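Local coordinates for EpsJ (Vibrio vulnificus, PDB 2RET), which is a pseudopilin of the type 2 secretion system that pairs with the pseudopilin EpsI and probably forms part of the pseudopilus, at residues I149-T154 against R163-P168. Numbering follows the deposited sequence. Where two conformers were deposited one is given.
Sequences ISVELT and RTYLTP
Tyr165 and Val151 meet diagonally on one face of an antiparallel beta hairpin. Tyr165 CG lies anti to its own carbonyl carbon (chi1 -54°), which points the ring back along its own strand toward Arg163. Val151 CG2 touches the ring edge, near its plane, 3.9 Å from Tyr165 CE2. On the same side, the Arg163 side chain curls back from the partner strand. Tyr165 CZ lies 4.2 Å above one face of the guanidinium, offset toward that group's rim, and Arg163 NH2 bonds to Thr164 O at 3.0 Å, from above the carbonyl plane. Asn23 of the EpsI chain and Asp29 also hold this guanidinium. Ile149 CD1 presses tightly on Thr167 CG2 at 3.4 Å, the side chains crossing at about a right angle. Two reciprocal backbone pairs fix the register. Ile149 and Tyr165 form one, Val151 and Arg163 the other; Val151 N to Arg163 O is the straightest bond (2.8 Å, 171°). Ser150 and Thr164 occupy the opposite face, beside Trp135. Helix 10-32 packs over Val151 and Tyr165 through Met28. Strand 122-130 flanks strand 148-155 on its other side, while strand 159-166 is outermost in this chain's four-stranded sheet, and Thr164 N hydrogen-bonds to Asn23 OD1 of EpsI.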
# COMPACT_ATOMS: atom_id res chain seq x y z
N ILE B 149 -18.08 -12.90 -8.34
CA ILE B 149 -18.18 -13.77 -9.48
C ILE B 149 -18.34 -15.19 -8.92
O ILE B 149 -17.66 -15.57 -8.00
CB ILE B 149 -16.88 -13.63 -10.38
CG1 ILE B 149 -16.83 -12.22 -10.99
CG2 ILE B 149 -16.87 -14.58 -11.58
CD1 ILE B 149 -15.40 -11.70 -11.18
N SER B 150 -19.26 -15.96 -9.49
CA SER B 150 -19.51 -17.35 -9.13
C SER B 150 -19.15 -18.15 -10.37
O SER B 150 -19.71 -17.94 -11.44
CB SER B 150 -21.00 -17.60 -8.77
OG SER B 150 -21.26 -18.99 -8.45
N VAL B 151 -18.19 -19.05 -10.21
CA VAL B 151 -17.74 -19.94 -11.25
C VAL B 151 -18.28 -21.32 -10.93
O VAL B 151 -17.95 -21.89 -9.91
CB VAL B 151 -16.19 -19.92 -11.35
CG1 VAL B 151 -15.72 -20.88 -12.49
CG2 VAL B 151 -15.72 -18.47 -11.61
N GLU B 152 -19.15 -21.83 -11.81
CA GLU B 152 -19.70 -23.16 -11.68
C GLU B 152 -19.22 -24.13 -12.76
O GLU B 152 -19.27 -23.84 -13.92
CB GLU B 152 -21.23 -23.09 -11.71
CG GLU B 152 -21.89 -24.43 -11.46
CD GLU B 152 -23.39 -24.31 -11.50
OE1 GLU B 152 -23.95 -24.15 -12.63
OE2 GLU B 152 -23.99 -24.36 -10.39
N LEU B 153 -18.76 -25.31 -12.33
CA LEU B 153 -18.37 -26.42 -13.21
C LEU B 153 -19.36 -27.56 -13.04
O LEU B 153 -19.80 -27.84 -11.94
CB LEU B 153 -16.97 -26.92 -12.83
CG LEU B 153 -15.86 -25.86 -12.79
CD1 LEU B 153 -14.57 -26.45 -12.29
CD2 LEU B 153 -15.70 -25.30 -14.18
N THR B 154 -19.71 -28.20 -14.14
CA THR B 154 -20.51 -29.40 -14.16
C THR B 154 -19.54 -30.53 -14.54
O THR B 154 -19.03 -30.60 -15.68
CB THR B 154 -21.66 -29.28 -15.17
OG1 THR B 154 -22.43 -28.11 -14.86
CG2 THR B 154 -22.60 -30.60 -15.20
N ARG B 163 -17.61 -22.06 -7.11
CA ARG B 163 -16.82 -21.17 -6.25
C ARG B 163 -17.14 -19.69 -6.49
O ARG B 163 -17.23 -19.24 -7.60
CB ARG B 163 -15.30 -21.43 -6.40
CG ARG B 163 -14.80 -22.69 -5.65
CD ARG B 163 -14.71 -22.52 -4.12
NE ARG B 163 -13.65 -21.57 -3.77
CZ ARG B 163 -13.82 -20.32 -3.37
NH1 ARG B 163 -12.74 -19.58 -3.16
NH2 ARG B 163 -15.03 -19.80 -3.16
N THR B 164 -17.34 -18.95 -5.41
CA THR B 164 -17.61 -17.53 -5.39
C THR B 164 -16.38 -16.75 -4.97
O THR B 164 -15.81 -17.03 -3.93
CB THR B 164 -18.71 -17.21 -4.33
OG1 THR B 164 -19.91 -17.93 -4.68
CG2 THR B 164 -19.01 -15.70 -4.29
N TYR B 165 -16.04 -15.73 -5.74
CA TYR B 165 -14.83 -14.95 -5.53
C TYR B 165 -15.17 -13.47 -5.53
O TYR B 165 -15.99 -13.03 -6.34
CB TYR B 165 -13.85 -15.20 -6.67
CG TYR B 165 -13.50 -16.63 -6.95
CD1 TYR B 165 -12.49 -17.27 -6.24
CD2 TYR B 165 -14.14 -17.33 -7.97
CE1 TYR B 165 -12.16 -18.58 -6.49
CE2 TYR B 165 -13.82 -18.64 -8.24
CZ TYR B 165 -12.80 -19.25 -7.51
OH TYR B 165 -12.45 -20.54 -7.79
N LEU B 166 -14.56 -12.71 -4.61
CA LEU B 166 -14.77 -11.25 -4.57
C LEU B 166 -13.71 -10.55 -5.39
O LEU B 166 -12.62 -11.04 -5.51
CB LEU B 166 -14.75 -10.72 -3.15
CG LEU B 166 -15.75 -11.32 -2.15
CD1 LEU B 166 -15.80 -10.43 -0.90
CD2 LEU B 166 -17.12 -11.53 -2.72
N THR B 167 -14.06 -9.43 -6.00
CA THR B 167 -13.15 -8.68 -6.85
C THR B 167 -12.66 -7.46 -6.12
O THR B 167 -13.23 -7.07 -5.10
CB THR B 167 -13.81 -8.18 -8.14
OG1 THR B 167 -14.92 -7.34 -7.81
CG2 THR B 167 -14.22 -9.35 -9.06
N PRO B 168 -11.58 -6.85 -6.63
CA PRO B 168 -11.16 -5.57 -6.02
C PRO B 168 -12.10 -4.40 -6.35
O PRO B 168 -12.69 -4.34 -7.45
CB PRO B 168 -9.77 -5.34 -6.59
CG PRO B 168 -9.78 -6.07 -7.92
CD PRO B 168 -10.66 -7.30 -7.69